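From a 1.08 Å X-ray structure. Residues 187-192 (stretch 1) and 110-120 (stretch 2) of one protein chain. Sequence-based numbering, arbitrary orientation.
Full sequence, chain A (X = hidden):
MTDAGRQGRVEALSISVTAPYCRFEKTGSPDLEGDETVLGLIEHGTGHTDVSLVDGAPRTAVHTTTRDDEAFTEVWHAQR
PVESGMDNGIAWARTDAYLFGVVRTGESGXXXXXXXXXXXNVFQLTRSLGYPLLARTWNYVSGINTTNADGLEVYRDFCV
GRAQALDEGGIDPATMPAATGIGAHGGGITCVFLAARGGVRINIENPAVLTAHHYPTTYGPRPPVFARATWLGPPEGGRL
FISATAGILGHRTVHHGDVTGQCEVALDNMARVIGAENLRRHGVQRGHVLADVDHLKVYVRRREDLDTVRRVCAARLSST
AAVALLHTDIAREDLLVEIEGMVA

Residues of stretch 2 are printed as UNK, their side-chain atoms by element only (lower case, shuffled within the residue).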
# COMPACT_ATOMS: atom_id res chain seq x y z
N GLY A 187 -7.85 -1.62 15.59
CA GLY A 187 -6.53 -1.02 15.64
C GLY A 187 -6.32 0.31 14.97
O GLY A 187 -5.20 0.60 14.53
N GLY A 188 -7.34 1.17 14.90
CA GLY A 188 -7.11 2.51 14.38
C GLY A 188 -6.54 2.51 12.97
O GLY A 188 -6.92 1.70 12.12
N ILE A 189 -5.63 3.45 12.70
CA ILE A 189 -5.09 3.63 11.36
C ILE A 189 -3.58 3.42 11.42
O ILE A 189 -2.89 4.06 12.19
CB ILE A 189 -5.44 4.99 10.77
CG1 ILE A 189 -6.97 5.15 10.67
CG2 ILE A 189 -4.78 5.15 9.39
CD1 ILE A 189 -7.45 6.43 10.05
N THR A 190 -3.09 2.51 10.56
CA THR A 190 -1.67 2.21 10.44
C THR A 190 -1.20 2.64 9.05
O THR A 190 -1.84 2.31 8.05
CB THR A 190 -1.42 0.71 10.63
OG1 THR A 190 -1.94 0.28 11.89
CG2 THR A 190 0.05 0.34 10.56
N CYS A 191 -0.07 3.34 9.03
CA CYS A 191 0.57 3.78 7.79
C CYS A 191 1.96 3.16 7.67
O CYS A 191 2.77 3.20 8.61
CB CYS A 191 0.68 5.30 7.78
SG CYS A 191 1.56 6.01 6.35
N VAL A 192 2.21 2.56 6.50
CA VAL A 192 3.51 2.00 6.17
C VAL A 192 4.01 2.75 4.95
O VAL A 192 3.22 3.05 4.06
CB VAL A 192 3.36 0.48 5.84
CG1 VAL A 192 4.69 -0.16 5.51
CG2 VAL A 192 2.63 -0.25 6.95
N UNK A 110 -12.79 9.62 15.97
CA UNK A 110 -12.47 10.68 15.02
C UNK A 110 -11.04 10.45 14.52
O UNK A 110 -10.17 10.13 15.33
n UNK A 110 -15.21 14.27 17.44
n UNK A 110 -14.57 13.88 19.65
c UNK A 110 -13.93 13.89 16.83
c UNK A 110 -13.88 12.44 16.34
n UNK A 110 -16.67 14.64 19.19
c UNK A 110 -12.53 12.08 15.71
c UNK A 110 -15.48 14.26 18.75
N UNK A 111 -10.77 10.66 13.22
CA UNK A 111 -9.44 10.36 12.69
C UNK A 111 -8.80 11.47 11.89
O UNK A 111 -7.58 11.40 11.69
c UNK A 111 -9.03 6.12 14.06
c UNK A 111 -11.22 6.00 13.08
c UNK A 111 -9.49 9.11 11.80
c UNK A 111 -10.98 7.19 12.40
c UNK A 111 -8.80 7.29 13.38
c UNK A 111 -10.23 5.47 13.91
o UNK A 111 -10.41 4.29 14.60
c UNK A 111 -9.76 7.84 12.54
N UNK A 112 -9.52 12.49 11.41
CA UNK A 112 -8.87 13.44 10.50
C UNK A 112 -7.68 14.15 11.14
O UNK A 112 -6.61 14.24 10.53
c UNK A 112 -9.86 14.48 9.97
N UNK A 113 -7.86 14.71 12.33
CA UNK A 113 -6.78 15.45 12.95
C UNK A 113 -5.57 14.54 13.22
O UNK A 113 -4.42 14.91 12.98
c UNK A 113 -7.25 16.11 14.24
o UNK A 113 -9.24 17.25 14.86
c UNK A 113 -8.34 17.13 14.01
o UNK A 113 -8.31 17.85 12.98
N UNK A 114 -5.83 13.34 13.71
CA UNK A 114 -4.74 12.40 14.01
C UNK A 114 -4.04 11.93 12.73
O UNK A 114 -2.82 11.72 12.74
c UNK A 114 -5.29 11.21 14.76
N UNK A 115 -4.80 11.79 11.65
CA UNK A 115 -4.23 11.36 10.37
C UNK A 115 -3.38 12.49 9.78
O UNK A 115 -2.30 12.25 9.22
o UNK A 115 -6.04 9.84 9.92
c UNK A 115 -5.34 10.96 9.39
c UNK A 115 -4.78 10.57 8.03
N UNK A 116 -3.85 13.73 9.89
CA UNK A 116 -3.07 14.86 9.41
C UNK A 116 -1.75 14.94 10.17
O UNK A 116 -0.69 15.22 9.60
c UNK A 116 -3.85 16.17 9.53
N UNK A 117 -1.80 14.70 11.49
CA UNK A 117 -0.59 14.74 12.30
C UNK A 117 0.38 13.60 11.93
O UNK A 117 1.58 13.81 11.83
c UNK A 117 -0.93 14.71 13.78
N UNK A 118 -0.16 12.41 11.72
CA UNK A 118 0.63 11.26 11.34
C UNK A 118 1.32 11.52 10.01
O UNK A 118 2.54 11.34 9.89
c UNK A 118 -0.46 7.55 11.51
c UNK A 118 0.44 8.57 9.40
c UNK A 118 0.34 8.72 10.92
c UNK A 118 -0.31 10.04 11.29
N UNK A 119 0.57 11.97 9.01
CA UNK A 119 1.19 12.25 7.71
C UNK A 119 2.17 13.42 7.79
O UNK A 119 3.21 13.39 7.15
c UNK A 119 -1.33 9.10 5.60
c UNK A 119 0.13 12.47 6.61
o UNK A 119 -0.70 7.57 3.83
c UNK A 119 -0.55 8.78 4.50
c UNK A 119 -1.14 10.31 6.26
c UNK A 119 -0.15 11.19 5.85
c UNK A 119 0.62 10.84 4.76
c UNK A 119 0.43 9.64 4.08
N UNK A 120 1.86 14.44 8.59
CA UNK A 120 2.83 15.51 8.81
C UNK A 120 4.15 14.93 9.31
O UNK A 120 5.23 15.31 8.86
c UNK A 120 3.40 17.51 10.24
c UNK A 120 2.30 16.54 9.81
o UNK A 120 1.24 17.30 9.21

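Position 110 has seven side-chain atoms: three carbons in a row, a nitrogen, then a carbon carrying two more nitrogens. That guanidinium group makes it Arg-110. It is exposed and does not reach stretch 1.

Position 111 has one carbon, then a ring of six carbons bearing one oxygen. The ring lies beside Gly-188 and Ile-189. This is Tyr-111, at the N-cap position of the helix. Its OH is 3.8 Å from Gly-188 CA. Ile-189 CG1 sits over one ring face, 4.2 Å from the Tyr-111 ring centroid, in a CH-pi contact.

Position 112 has a single carbon, pointing away from the strand. It is Ala-112.

Position 113 has two carbons, the second carrying two oxygens. This carboxylate is Asp-113, exposed and out of reach.

Position 114 has one carbon and touches nothing on stretch 1. It is Ala-114.

Position 115 has one carbon carrying an oxygen and a carbon. The oxygen is near the end of Ile-189. The residue is Thr-115. Its OG1 is 3.7 Å from Ile-189 CD1. The hydroxyl donates to the backbone: Thr-115 OG1 to Tyr-111 O is 2.8 Å.

Positions 116 and 117 each have one carbon, too far from the strand to touch it. They are Ala-116 and Ala-117.

Position 118 has four carbons, forked at the second. They lie against Cys-191. This is Leu-118, and its CD2 is 3.7 Å from Cys-191 CB. Its CD1 is 4.3 Å from Ile-189 O.

Position 119 again has one carbon and a six-carbon ring bearing one oxygen. The ring's oxygen end lies near the sulfur of Cys-191. It is Tyr-119. Its CB points sideways, but the end of the side chain comes nearer. The Tyr-119 OH is 3.7 Å from Cys-191 SG. Cys-191 SG lies 4.6 Å from the centroid of the Tyr-119 ring, oblique to it.

Position 120 has one carbon carrying an oxygen and a carbon, out of reach of stretch 1. It is Thr-120. Its OG1 donates to Ala-116 O at 2.9 Å.

The contact is side-chain packing, with no hydrogen bond across it. The strand and helix run in nearly the same direction, 19° apart, with axes 10.3 Å apart at closest approach. Ile-189 and Cys-191 point toward the helix, while Thr-190 and Val-192 point away. Ile-189 meets Tyr-111 and Thr-115; Cys-191 meets Leu-118 and Tyr-119. The three- and four-residue spacing of the helix brings positions 111, 115 and 118 to this side. Gly-188 CA packs near the Tyr-111 hydroxyl; its positive phi by itself favours glycine.

Stretch 2 (110-120) RYADATAALYT
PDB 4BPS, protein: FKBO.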